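Local coordinates for putative MCP-type signal transduction protein (Campylobacter jejuni subsp. jejuni serotype O:2, PDB 4WY9) that probably serves as a chemotaxis receptor, its periplasmic tandem-PAS domain sensing chemical cues, apparently by an indirect mechanism of ligand recognition, at residues N256-I269 / A280-K292. Numbering follows the deposited sequence. Where two conformers were deposited one is given.
Sequences NYIASDGDDSYAAI and AVLVTAPKYSVFK. With ACT (acetate ion), chain B.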
loop_
_atom_site.group_PDB
_atom_site.type_symbol
_atom_site.label_atom_id
_atom_site.label_comp_id
_atom_site.label_asym_id
_atom_site.label_seq_id
_atom_site.Cartn_x
_atom_site.Cartn_y
_atom_site.Cartn_z
ATOM N N ASN A 256 -20.145 2.355 -19.325
ATOM C CA ASN A 256 -21.272 1.576 -18.855
ATOM C C ASN A 256 -20.722 0.358 -18.140
ATOM O O ASN A 256 -19.786 -0.285 -18.629
ATOM C CB ASN A 256 -22.181 1.179 -20.016
ATOM C CG ASN A 256 -23.061 2.339 -20.521
ATOM O OD1 ASN A 256 -22.764 3.526 -20.337
ATOM N ND2 ASN A 256 -24.091 2.001 -21.206
ATOM N N TYR A 257 -21.292 0.012 -17.003
ATOM C CA TYR A 257 -20.729 -1.019 -16.141
ATOM C C TYR A 257 -21.811 -1.695 -15.334
ATOM O O TYR A 257 -22.603 -1.043 -14.706
ATOM C CB TYR A 257 -19.714 -0.359 -15.185
ATOM C CG TYR A 257 -19.079 -1.273 -14.154
ATOM C CD1 TYR A 257 -18.080 -2.161 -14.512
ATOM C CD2 TYR A 257 -19.463 -1.215 -12.813
ATOM C CE1 TYR A 257 -17.493 -2.977 -13.586
ATOM C CE2 TYR A 257 -18.864 -2.038 -11.868
ATOM C CZ TYR A 257 -17.896 -2.925 -12.267
ATOM O OH TYR A 257 -17.315 -3.765 -11.355
ATOM N N ILE A 258 -21.804 -3.024 -15.319
ATOM C CA ILE A 258 -22.713 -3.782 -14.487
ATOM C C ILE A 258 -21.945 -4.274 -13.269
ATOM O O ILE A 258 -21.030 -5.083 -13.407
ATOM C CB ILE A 258 -23.359 -4.958 -15.228
ATOM C CG1 ILE A 258 -24.158 -4.433 -16.424
ATOM C CG2 ILE A 258 -24.222 -5.755 -14.275
ATOM C CD1 ILE A 258 -24.808 -5.520 -17.219
ATOM N N ALA A 259 -22.309 -3.751 -12.103
ATOM C CA ALA A 259 -21.550 -3.984 -10.878
ATOM C C ALA A 259 -21.805 -5.366 -10.301
ATOM O O ALA A 259 -22.719 -6.061 -10.719
ATOM C CB ALA A 259 -21.890 -2.933 -9.852
ATOM N N SER A 260 -20.975 -5.761 -9.334
ATOM C CA SER A 260 -21.063 -7.080 -8.743
ATOM C C SER A 260 -22.379 -7.288 -7.999
ATOM O O SER A 260 -22.801 -8.431 -7.793
ATOM C CB SER A 260 -19.885 -7.307 -7.774
ATOM O OG SER A 260 -19.934 -6.398 -6.701
ATOM N N ASP A 261 -22.995 -6.205 -7.529
ATOM C CA ASP A 261 -24.318 -6.290 -6.865
ATOM C C ASP A 261 -25.465 -6.295 -7.890
ATOM O O ASP A 261 -26.624 -6.226 -7.490
ATOM C CB ASP A 261 -24.525 -5.105 -5.874
ATOM C CG ASP A 261 -24.311 -3.725 -6.492
ATOM O OD1 ASP A 261 -24.460 -3.574 -7.708
ATOM O OD2 ASP A 261 -24.039 -2.717 -5.685
ATOM N N GLY A 262 -25.139 -6.315 -9.197
ATOM C CA GLY A 262 -26.126 -6.355 -10.251
ATOM C C GLY A 262 -26.551 -5.016 -10.815
ATOM O O GLY A 262 -27.297 -4.983 -11.813
ATOM N N ASP A 263 -26.125 -3.932 -10.200
ATOM C CA ASP A 263 -26.592 -2.623 -10.598
ATOM C C ASP A 263 -25.976 -2.175 -11.923
ATOM O O ASP A 263 -24.754 -2.015 -12.049
ATOM C CB ASP A 263 -26.267 -1.555 -9.547
ATOM C CG ASP A 263 -27.131 -1.640 -8.300
ATOM O OD1 ASP A 263 -28.131 -2.374 -8.283
ATOM O OD2 ASP A 263 -26.834 -0.905 -7.341
ATOM N N ASP A 264 -26.839 -1.864 -12.880
ATOM C CA ASP A 264 -26.441 -1.268 -14.136
ATOM C C ASP A 264 -26.032 0.186 -13.872
ATOM O O ASP A 264 -26.847 0.980 -13.392
ATOM C CB ASP A 264 -27.597 -1.359 -15.128
ATOM C CG ASP A 264 -27.201 -1.017 -16.539
ATOM O OD1 ASP A 264 -26.094 -0.545 -16.766
ATOM O OD2 ASP A 264 -28.029 -1.268 -17.425
ATOM N N SER A 265 -24.784 0.530 -14.166
ATOM C CA SER A 265 -24.176 1.735 -13.660
ATOM C C SER A 265 -23.387 2.502 -14.708
ATOM O O SER A 265 -23.036 1.956 -15.763
ATOM C CB SER A 265 -23.232 1.410 -12.485
ATOM O OG SER A 265 -23.882 0.612 -11.486
ATOM N N TYR A 266 -23.083 3.761 -14.390
ATOM C CA TYR A 266 -21.955 4.455 -14.978
ATOM C C TYR A 266 -20.762 4.228 -14.063
ATOM O O TYR A 266 -20.905 4.237 -12.839
ATOM C CB TYR A 266 -22.228 5.948 -15.142
ATOM C CG TYR A 266 -23.405 6.240 -16.049
ATOM C CD1 TYR A 266 -23.323 5.999 -17.398
ATOM C CD2 TYR A 266 -24.580 6.783 -15.543
ATOM C CE1 TYR A 266 -24.405 6.241 -18.246
ATOM C CE2 TYR A 266 -25.645 7.033 -16.366
ATOM C CZ TYR A 266 -25.558 6.777 -17.721
ATOM O OH TYR A 266 -26.637 7.035 -18.531
ATOM N N ALA A 267 -19.581 4.033 -14.634
ATOM C CA ALA A 267 -18.361 3.824 -13.842
ATOM C C ALA A 267 -17.237 4.635 -14.401
ATOM O O ALA A 267 -16.981 4.567 -15.608
ATOM C CB ALA A 267 -17.965 2.363 -13.804
ATOM N N ALA A 268 -16.511 5.335 -13.544
ATOM C CA ALA A 268 -15.309 6.005 -13.955
ATOM C C ALA A 268 -14.089 5.318 -13.379
ATOM O O ALA A 268 -14.122 4.818 -12.238
ATOM C CB ALA A 268 -15.314 7.454 -13.548
ATOM N N ILE A 269 -13.015 5.321 -14.153
ATOM C CA ILE A 269 -11.713 4.812 -13.745
ATOM C C ILE A 269 -10.711 5.932 -13.849
ATOM O O ILE A 269 -10.664 6.623 -14.866
ATOM C CB ILE A 269 -11.225 3.623 -14.633
ATOM C CG1 ILE A 269 -12.202 2.465 -14.538
ATOM C CG2 ILE A 269 -9.820 3.171 -14.309
ATOM C CD1 ILE A 269 -12.274 1.894 -13.237
ATOM N N ALA A 280 -5.776 1.867 -9.557
ATOM C CA ALA A 280 -6.890 2.615 -10.093
ATOM C C ALA A 280 -7.919 2.887 -9.023
ATOM O O ALA A 280 -8.114 2.062 -8.114
ATOM C CB ALA A 280 -7.547 1.869 -11.258
ATOM N N VAL A 281 -8.573 4.041 -9.119
ATOM C CA VAL A 281 -9.782 4.296 -8.395
ATOM C C VAL A 281 -10.943 4.088 -9.345
ATOM O O VAL A 281 -10.935 4.611 -10.461
ATOM C CB VAL A 281 -9.839 5.712 -7.771
ATOM C CG1 VAL A 281 -11.161 5.945 -7.071
ATOM C CG2 VAL A 281 -8.679 5.895 -6.815
ATOM N N LEU A 282 -11.926 3.314 -8.903
ATOM C CA LEU A 282 -13.169 3.027 -9.616
ATOM C C LEU A 282 -14.287 3.616 -8.797
ATOM O O LEU A 282 -14.424 3.332 -7.611
ATOM C CB LEU A 282 -13.335 1.511 -9.779
ATOM C CG LEU A 282 -14.565 0.917 -10.480
ATOM C CD1 LEU A 282 -14.315 -0.503 -10.941
ATOM C CD2 LEU A 282 -15.753 0.925 -9.551
ATOM N N VAL A 283 -15.152 4.412 -9.423
ATOM C CA VAL A 283 -16.330 4.936 -8.761
ATOM C C VAL A 283 -17.538 4.744 -9.661
ATOM O O VAL A 283 -17.479 5.054 -10.863
ATOM C CB VAL A 283 -16.196 6.426 -8.361
ATOM C CG1 VAL A 283 -17.466 6.919 -7.690
ATOM C CG2 VAL A 283 -15.029 6.607 -7.424
ATOM N N THR A 284 -18.623 4.235 -9.094
ATOM C CA THR A 284 -19.837 3.985 -9.843
ATOM C C THR A 284 -21.002 4.843 -9.395
ATOM O O THR A 284 -21.039 5.370 -8.265
ATOM C CB THR A 284 -20.269 2.546 -9.730
ATOM O OG1 THR A 284 -20.777 2.304 -8.422
ATOM C CG2 THR A 284 -19.149 1.595 -10.056
ATOM N N ALA A 285 -21.980 4.967 -10.299
ATOM C CA ALA A 285 -23.297 5.542 -10.032
ATOM C C ALA A 285 -24.327 4.666 -10.721
ATOM O O ALA A 285 -24.359 4.620 -11.944
ATOM C CB ALA A 285 -23.386 6.977 -10.528
ATOM N N PRO A 286 -25.156 3.926 -9.945
ATOM C CA PRO A 286 -26.252 3.170 -10.603
ATOM C C PRO A 286 -27.094 4.089 -11.456
ATOM O O PRO A 286 -27.470 5.180 -11.009
ATOM C CB PRO A 286 -27.047 2.588 -9.430
ATOM C CG PRO A 286 -26.025 2.479 -8.346
ATOM C CD PRO A 286 -25.155 3.697 -8.494
ATOM N N LYS A 287 -27.425 3.652 -12.666
ATOM C CA LYS A 287 -28.181 4.523 -13.583
ATOM C C LYS A 287 -29.520 4.885 -13.003
ATOM O O LYS A 287 -30.001 6.014 -13.127
ATOM C CB LYS A 287 -28.316 3.878 -14.948
ATOM C CG LYS A 287 -27.014 3.723 -15.686
ATOM C CD LYS A 287 -27.102 2.936 -16.944
ATOM C CE LYS A 287 -25.804 2.718 -17.620
ATOM N NZ LYS A 287 -25.803 1.764 -18.686
ATOM N N TYR A 288 -30.167 3.945 -12.324
ATOM C CA TYR A 288 -31.478 4.227 -11.741
ATOM C C TYR A 288 -31.354 5.328 -10.665
ATOM O O TYR A 288 -32.236 6.188 -10.554
ATOM C CB TYR A 288 -32.073 2.965 -11.112
ATOM C CG TYR A 288 -33.475 3.157 -10.678
ATOM C CD1 TYR A 288 -34.545 2.943 -11.554
ATOM C CD2 TYR A 288 -33.774 3.586 -9.379
ATOM C CE1 TYR A 288 -35.837 3.148 -11.152
ATOM C CE2 TYR A 288 -35.087 3.799 -8.979
ATOM C CZ TYR A 288 -36.111 3.565 -9.851
ATOM O OH TYR A 288 -37.439 3.764 -9.479
ATOM N N SER A 289 -30.226 5.342 -9.918
ATOM C CA SER A 289 -30.027 6.346 -8.887
ATOM C C SER A 289 -29.822 7.734 -9.492
ATOM O O SER A 289 -30.195 8.746 -8.933
ATOM C CB SER A 289 -28.826 5.970 -8.029
ATOM O OG SER A 289 -29.028 4.723 -7.428
ATOM N N VAL A 290 -29.189 7.762 -10.647
ATOM C CA VAL A 290 -28.817 8.987 -11.354
ATOM C C VAL A 290 -30.069 9.659 -11.894
ATOM O O VAL A 290 -30.188 10.898 -11.871
ATOM C CB VAL A 290 -27.815 8.605 -12.501
ATOM C CG1 VAL A 290 -27.765 9.544 -13.590
ATOM C CG2 VAL A 290 -26.458 8.323 -11.860
ATOM N N PHE A 291 -31.036 8.882 -12.373
ATOM C CA PHE A 291 -32.226 9.391 -12.979
ATOM C C PHE A 291 -33.409 9.521 -12.053
ATOM O O PHE A 291 -34.369 10.227 -12.364
ATOM C CB PHE A 291 -32.589 8.555 -14.203
ATOM C CG PHE A 291 -31.715 8.823 -15.390
ATOM C CD1 PHE A 291 -31.894 9.981 -16.130
ATOM C CD2 PHE A 291 -30.678 7.974 -15.725
ATOM C CE1 PHE A 291 -31.077 10.262 -17.197
ATOM C CE2 PHE A 291 -29.854 8.272 -16.794
ATOM C CZ PHE A 291 -30.066 9.399 -17.527
ATOM N N LYS A 292 -33.377 8.842 -10.917
ATOM C CA LYS A 292 -34.427 8.966 -9.909
ATOM C C LYS A 292 -33.780 8.950 -8.566
ATOM O O LYS A 292 -33.962 8.009 -7.812
ATOM C CB LYS A 292 -35.464 7.838 -10.004
ATOM C CG LYS A 292 -36.472 7.998 -11.161
ATOM C CD LYS A 292 -37.433 6.828 -11.173
ATOM C CE LYS A 292 -37.996 6.567 -12.556
ATOM N NZ LYS A 292 -38.386 7.843 -13.210
HETATM C C ACT B . -18.170 -3.689 -8.055
HETATM O O ACT B . -18.569 -4.218 -6.977
HETATM O OXT ACT B . -18.655 -4.123 -9.138
HETATM C CH3 ACT B . -17.128 -2.627 -8.047
HETATM O O HOH W 1 -29.369 1.086 -12.201
HETATM O O HOH W 2 -28.090 0.135 -19.746
HETATM O O HOH W 3 -22.676 0.510 -8.922
#
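D264 O, at the start of strand 264-269, takes two donors beside the point where the partner strand 280-286 turns into helix 287-291. K287 N reaches it at 2.8 Å in the carbonyl plane, with a nearly straight N-H...O angle of 174°, and a water that also accepts from Y288 N donates to it. P286, the last residue of strand 280-286, is the N-cap, and these bonds tie the first turn of the helix to the neighbouring strand. The K287 side chain then runs, extended beyond CG, back across 264-266. Its NZ forms a salt bridge with D264 OD1 at 3.0 Å, arriving from above the carboxylate plane, while a second water links NZ to D264 OD2. On the way CG lies over one face of the Y266 ring, 4.0 Å from the centroid and offset toward the rim, a CH-pi contact. With chi1 of Y266 at -61°, CG anti to the carbonyl carbon, the ring sits under the lysine chain; V290 CG1 and F291 CE2 meet its edge, and its hydroxyl bonds to T9 of the long N-terminal helix 8-51.

Behind this corner lies a regular antiparallel hairpin, part of the five-stranded sheet of a PAS-like module in a tandem-PAS sensor. Y266 pairs with A285 and A268 with V283 through reciprocal N-H...O bonds, the intervening A267-T284 pair being non-hydrogen-bonded. The sheet face bearing A267, I269, L282 and T284 is apolar where I269 CD1 packs on L282 CB at 3.6 Å and T284 CG2 lies 3.9 Å from Y257 CD2. T284 OG1, set between backbone N and carbonyl carbon (chi1 72°), bonds to L208 N and shares a water with S265 OG. Over this same face, Y257 OH donates to an acetate, probably from the crystallisation liquor, which S260 and H221 also bind.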